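Local coordinates for nadph-flavin oxidoreductase (Vibrio harveyi, PDB 1BKJ), which catalyses the NADPH-dependent reduction of FMN to FMNH2 and supplies the reduced flavin to luciferase in bioluminescence, at the interface of chains A and B. Residues are numbered along the deposited sequence; one frame, centred on the assembly and turned at random. Chains: chain A/B, Nadph-flavin oxidoreductase.

Contact 1: the interface of chains A and B. Residues chain A 43, 83, 86, 93, 100; chain B 212, 216-217, 220.
The imidazole of A:His86 and the phenol ring of A:Tyr83 both meet one methyl of the partner subunit in this nitroreductase-family homodimer: CD1 of B:Leu220, which sits at the CD1–CE1 edge of the tyrosine and over one face of the imidazole. The methyl is displaced past the imidazole's CG–CD2 side, with CD2 of A:His86 3.8 Å from CD1 of B:Leu220. In the plane of the imidazole, at its edge, lie the carbonyl carbons of A:Leu43 and A:Tyr83, and NE2 of A:His86 donates to O of A:Leu43 over 2.7 Å, 164° at the hydrogen. This bond within chain A should fix the ring's rotation and the face it offers. The indole of B:Trp212 carries CG2 of B:Val216 on one face, near the rim, and its CZ2 approaches O of A:Leu43 at 3.9 Å.

Helix 212-220 of one subunit ends with a leucine knob that enters a socket of the other. CG of B:Leu220 is anti to its carbonyl carbon (chi1 -66°), and the branches part, CD1 to the two rings and CD2 to CD2 of A:Leu100 at 3.7 Å; further back, CB lies alongside CG1 of A:Val93 at 3.9 Å. A:Leu43 sends CD2 between B:Leu220 and B:Val216, 3.8 Å from CB of the valine. CG2 of B:Thr217 points at the backbone of A:His86. No polar bond crosses the patch; within the socket, OH of A:Tyr83 bonds to O of A:Leu100 at 2.7 Å.

Contact 2: the interface of chains A and B. Residues chain A 35-38, 42, 44; chain B 167-169, 192, 196.
B:Arg169 reaches across the dimer interface of this nitroreductase-family enzyme to the loop that follows helix 24-35 of chain A, and here the packing is tight. Its guanidinium NH2 donates to O of A:Ala37 over 2.8 Å, nearly straight at 175°. The acceptor lies in the guanidinium plane, whereas the donor stands well above the plane of the carbonyl, so the arginine's geometry is better served than the acceptor's. NE of B:Arg169 is 2.9 Å from O of A:Leu35, but its N-H points away and no hydrogen bond forms; this carbonyl, at the helix's C-terminal end, may still favour the nearby positive charge. The other terminal nitrogen, NH1, is held by its own chain through O of B:Lys167 at 2.8 Å. Bent at chi2 (79°), the arginine chain crosses one face of the amide of A:Gln44 on its OE1 side, CG of the arginine 3.5 Å from OE1.

A second close-packed point gathers around the phenol of B:Tyr192. NE2 of A:Gln44, at the end of a chain extended beyond CG, meets the phenol OH tip to tip and donates to it at 3.1 Å, a bent bond, with the OH tilted out of the amide plane and the amide turned 75° from the ring. The same OH bonds to O of B:Pro168 at 2.8 Å, which should leave the oxygen turned to accept from the amide. CE of A:Met42 nestles against both oxygens, 3.3 Å from O of B:Pro168.

The looser side lies past this methyl. B:Lys167 slides by A:Met42 in the opposite direction, with CD of the lysine 3.8 Å from CE of the methionine. B:Met196 barely meets chain A; it lays CG on one face of the tyrosine ring instead. B:Lys167 and B:Arg169 also bind FMN, and A:Ser38 and A:Met42 line an FMN pocket from the partner subunit.

Contact 1: the interface of chains A and B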
loop_
_atom_site.group_PDB
_atom_site.type_symbol
_atom_site.label_atom_id
_atom_site.label_comp_id
_atom_site.label_asym_id
_atom_site.label_seq_id
_atom_site.Cartn_x
_atom_site.Cartn_y
_atom_site.Cartn_z
ATOM N N LEU A 43 -11.924 -4.311 -7.585
ATOM C CA LEU A 43 -12.729 -3.105 -7.418
ATOM C C LEU A 43 -12.159 -1.890 -8.123
ATOM O O LEU A 43 -12.909 -1.019 -8.526
ATOM C CB LEU A 43 -12.954 -2.804 -5.930
ATOM C CG LEU A 43 -13.822 -3.745 -5.070
ATOM C CD1 LEU A 43 -13.598 -3.502 -3.581
ATOM C CD2 LEU A 43 -15.283 -3.578 -5.427
ATOM N N TYR A 83 -14.256 6.026 -5.032
ATOM C CA TYR A 83 -15.471 5.213 -5.093
ATOM C C TYR A 83 -16.541 6.004 -5.853
ATOM O O TYR A 83 -17.705 5.602 -5.899
ATOM C CB TYR A 83 -15.963 4.797 -3.714
ATOM C CG TYR A 83 -15.122 3.714 -3.081
ATOM C CD1 TYR A 83 -15.353 2.351 -3.380
ATOM C CD2 TYR A 83 -14.070 4.039 -2.197
ATOM C CE1 TYR A 83 -14.547 1.336 -2.817
ATOM C CE2 TYR A 83 -13.249 3.034 -1.629
ATOM C CZ TYR A 83 -13.491 1.691 -1.944
ATOM O OH TYR A 83 -12.650 0.722 -1.437
ATOM N N HIS A 86 -17.699 4.045 -9.030
ATOM C CA HIS A 86 -18.701 3.052 -8.664
ATOM C C HIS A 86 -20.069 3.665 -8.404
ATOM O O HIS A 86 -21.089 3.119 -8.849
ATOM C CB HIS A 86 -18.232 2.279 -7.438
ATOM C CG HIS A 86 -16.830 1.770 -7.560
ATOM N ND1 HIS A 86 -15.731 2.563 -7.291
ATOM C CD2 HIS A 86 -16.344 0.568 -7.945
ATOM C CE1 HIS A 86 -14.631 1.869 -7.504
ATOM N NE2 HIS A 86 -14.976 0.652 -7.902
ATOM N N VAL A 93 -24.501 2.400 -4.211
ATOM C CA VAL A 93 -23.218 2.050 -3.594
ATOM C C VAL A 93 -23.076 2.755 -2.227
ATOM O O VAL A 93 -23.382 3.948 -2.101
ATOM C CB VAL A 93 -22.026 2.446 -4.562
ATOM C CG1 VAL A 93 -20.668 2.481 -3.853
ATOM C CG2 VAL A 93 -21.939 1.463 -5.708
ATOM N N LEU A 100 -13.719 0.019 3.280
ATOM C CA LEU A 100 -13.488 0.576 1.957
ATOM C C LEU A 100 -12.338 1.592 1.898
ATOM O O LEU A 100 -11.610 1.656 0.905
ATOM C CB LEU A 100 -14.807 1.111 1.390
ATOM C CG LEU A 100 -15.871 0.011 1.234
ATOM C CD1 LEU A 100 -17.119 0.595 0.660
ATOM C CD2 LEU A 100 -15.385 -1.156 0.378
ATOM N N TRP B 212 -18.556 -7.051 -15.127
ATOM C CA TRP B 212 -17.625 -6.550 -14.102
ATOM C C TRP B 212 -18.269 -5.406 -13.307
ATOM O O TRP B 212 -18.255 -5.444 -12.079
ATOM C CB TRP B 212 -16.277 -6.069 -14.717
ATOM C CG TRP B 212 -15.359 -5.281 -13.724
ATOM C CD1 TRP B 212 -14.542 -5.819 -12.761
ATOM C CD2 TRP B 212 -15.297 -3.840 -13.525
ATOM N NE1 TRP B 212 -14.003 -4.822 -11.972
ATOM C CE2 TRP B 212 -14.448 -3.606 -12.414
ATOM C CE3 TRP B 212 -15.897 -2.737 -14.182
ATOM C CZ2 TRP B 212 -14.174 -2.298 -11.930
ATOM C CZ3 TRP B 212 -15.623 -1.429 -13.698
ATOM C CH2 TRP B 212 -14.766 -1.229 -12.580
ATOM N N VAL B 216 -19.125 -5.759 -9.244
ATOM C CA VAL B 216 -18.441 -4.957 -8.220
ATOM C C VAL B 216 -19.343 -3.950 -7.522
ATOM O O VAL B 216 -19.268 -3.829 -6.303
ATOM C CB VAL B 216 -17.100 -4.290 -8.705
ATOM C CG1 VAL B 216 -16.131 -5.362 -9.206
ATOM C CG2 VAL B 216 -17.329 -3.168 -9.734
ATOM N N THR B 217 -20.214 -3.264 -8.272
ATOM C CA THR B 217 -21.140 -2.301 -7.662
ATOM C C THR B 217 -22.248 -3.016 -6.875
ATOM O O THR B 217 -22.780 -2.462 -5.910
ATOM C CB THR B 217 -21.745 -1.289 -8.668
ATOM O OG1 THR B 217 -22.480 -1.973 -9.691
ATOM C CG2 THR B 217 -20.661 -0.426 -9.285
ATOM N N LEU B 220 -20.747 -3.595 -3.518
ATOM C CA LEU B 220 -20.667 -2.323 -2.795
ATOM C C LEU B 220 -22.024 -1.745 -2.395
ATOM O O LEU B 220 -22.097 -0.845 -1.553
ATOM C CB LEU B 220 -19.855 -1.297 -3.587
ATOM C CG LEU B 220 -18.364 -1.601 -3.791
ATOM C CD1 LEU B 220 -17.731 -0.501 -4.608
ATOM C CD2 LEU B 220 -17.638 -1.758 -2.465
#

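Contact 2: the interface of chains A and B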
loop_
_atom_site.group_PDB
_atom_site.type_symbol
_atom_site.label_atom_id
_atom_site.label_comp_id
_atom_site.label_asym_id
_atom_site.label_seq_id
_atom_site.Cartn_x
_atom_site.Cartn_y
_atom_site.Cartn_z
ATOM N N LEU A 35 -0.933 0.024 -13.156
ATOM C CA LEU A 35 -2.194 -0.647 -13.466
ATOM C C LEU A 35 -2.134 -2.167 -13.334
ATOM O O LEU A 35 -3.123 -2.785 -12.966
ATOM C CB LEU A 35 -2.702 -0.253 -14.852
ATOM C CG LEU A 35 -3.202 1.179 -15.032
ATOM C CD1 LEU A 35 -3.526 1.376 -16.487
ATOM C CD2 LEU A 35 -4.417 1.454 -14.178
ATOM N N ALA A 36 -0.945 -2.733 -13.528
ATOM C CA ALA A 36 -0.698 -4.172 -13.423
ATOM C C ALA A 36 -0.693 -4.699 -11.970
ATOM O O ALA A 36 -0.572 -5.910 -11.747
ATOM C CB ALA A 36 0.624 -4.535 -14.129
ATOM N N ALA A 37 -0.832 -3.796 -10.992
ATOM C CA ALA A 37 -0.856 -4.172 -9.569
ATOM C C ALA A 37 -2.131 -4.940 -9.198
ATOM O O ALA A 37 -3.167 -4.766 -9.844
ATOM C CB ALA A 37 -0.754 -2.926 -8.706
ATOM N N SER A 38 -2.049 -5.784 -8.162
ATOM C CA SER A 38 -3.210 -6.533 -7.657
ATOM C C SER A 38 -4.246 -5.524 -7.160
ATOM O O SER A 38 -3.884 -4.437 -6.701
ATOM C CB SER A 38 -2.809 -7.427 -6.481
ATOM O OG SER A 38 -1.971 -8.485 -6.885
ATOM N N MET A 42 -10.991 -6.875 -7.363
ATOM C CA MET A 42 -10.933 -6.256 -8.697
ATOM C C MET A 42 -11.802 -4.968 -8.745
ATOM O O MET A 42 -12.309 -4.568 -9.795
ATOM C CB MET A 42 -11.328 -7.284 -9.775
ATOM C CG MET A 42 -10.887 -6.977 -11.184
ATOM S SD MET A 42 -9.181 -6.498 -11.352
ATOM C CE MET A 42 -9.013 -6.582 -13.109
ATOM N N GLN A 44 -10.833 -1.879 -8.309
ATOM C CA GLN A 44 -10.087 -0.792 -8.974
ATOM C C GLN A 44 -10.479 0.575 -8.387
ATOM O O GLN A 44 -11.112 1.403 -9.040
ATOM C CB GLN A 44 -10.249 -0.896 -10.495
ATOM C CG GLN A 44 -9.642 -2.187 -11.024
ATOM C CD GLN A 44 -9.792 -2.342 -12.506
ATOM O OE1 GLN A 44 -9.089 -1.694 -13.280
ATOM N NE2 GLN A 44 -10.727 -3.181 -12.921
ATOM N N LYS B 167 -4.991 -10.503 -16.545
ATOM C CA LYS B 167 -6.297 -9.836 -16.474
ATOM C C LYS B 167 -6.206 -8.359 -16.830
ATOM O O LYS B 167 -5.415 -7.633 -16.220
ATOM C CB LYS B 167 -6.847 -9.923 -15.048
ATOM C CG LYS B 167 -8.068 -10.775 -14.855
ATOM C CD LYS B 167 -8.805 -10.344 -13.604
ATOM C CE LYS B 167 -9.110 -11.483 -12.657
ATOM N NZ LYS B 167 -9.844 -10.942 -11.465
ATOM N N PRO B 168 -7.015 -7.889 -17.812
ATOM C CA PRO B 168 -6.968 -6.466 -18.177
ATOM C C PRO B 168 -7.594 -5.554 -17.109
ATOM O O PRO B 168 -8.463 -5.979 -16.338
ATOM C CB PRO B 168 -7.745 -6.423 -19.508
ATOM C CG PRO B 168 -8.712 -7.547 -19.395
ATOM C CD PRO B 168 -7.871 -8.640 -18.757
ATOM N N ARG B 169 -7.070 -4.338 -17.017
ATOM C CA ARG B 169 -7.571 -3.347 -16.084
ATOM C C ARG B 169 -8.233 -2.262 -16.878
ATOM O O ARG B 169 -8.249 -2.317 -18.113
ATOM C CB ARG B 169 -6.436 -2.737 -15.272
ATOM C CG ARG B 169 -6.162 -3.452 -13.969
ATOM C CD ARG B 169 -5.358 -4.698 -14.188
ATOM N NE ARG B 169 -4.798 -5.195 -12.937
ATOM C CZ ARG B 169 -4.691 -6.481 -12.616
ATOM N NH1 ARG B 169 -5.121 -7.421 -13.450
ATOM N NH2 ARG B 169 -4.093 -6.834 -11.491
ATOM N N TYR B 192 -15.071 -1.665 -21.241
ATOM C CA TYR B 192 -14.294 -2.483 -20.325
ATOM C C TYR B 192 -15.020 -3.776 -19.940
ATOM O O TYR B 192 -14.382 -4.823 -19.833
ATOM C CB TYR B 192 -13.882 -1.690 -19.083
ATOM C CG TYR B 192 -13.037 -2.501 -18.128
ATOM C CD1 TYR B 192 -11.819 -3.087 -18.544
ATOM C CD2 TYR B 192 -13.481 -2.745 -16.815
ATOM C CE1 TYR B 192 -11.079 -3.895 -17.666
ATOM C CE2 TYR B 192 -12.739 -3.537 -15.931
ATOM C CZ TYR B 192 -11.554 -4.110 -16.358
ATOM O OH TYR B 192 -10.858 -4.895 -15.475
ATOM N N MET B 196 -13.786 -7.667 -20.456
ATOM C CA MET B 196 -13.787 -8.648 -19.361
ATOM C C MET B 196 -14.687 -9.850 -19.627
ATOM O O MET B 196 -14.449 -10.921 -19.080
ATOM C CB MET B 196 -14.181 -8.010 -18.034
ATOM C CG MET B 196 -13.126 -7.130 -17.442
ATOM S SD MET B 196 -11.573 -7.968 -17.085
ATOM C CE MET B 196 -11.912 -8.606 -15.455
#

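The C-alpha centres of contact 1 and contact 2 lie about 14 Å apart, and the chain A segment around residues 42 to 44 runs through both: A:Leu43 turns to contact 1, while its neighbours A:Met42 and A:Gln44 turn to contact 2. Chain B answers with separate elements, helix 212-220 for contact 1, and the 167-169 segment with helix 186-199 for contact 2. Contact 1 is apolar across the boundary, whereas contact 2 adds directional hydrogen bonds and borders the flavin site. Two-fold symmetry repeats both, so dimer assembly and the shaping of each two-subunit FMN pocket appear to be coupled.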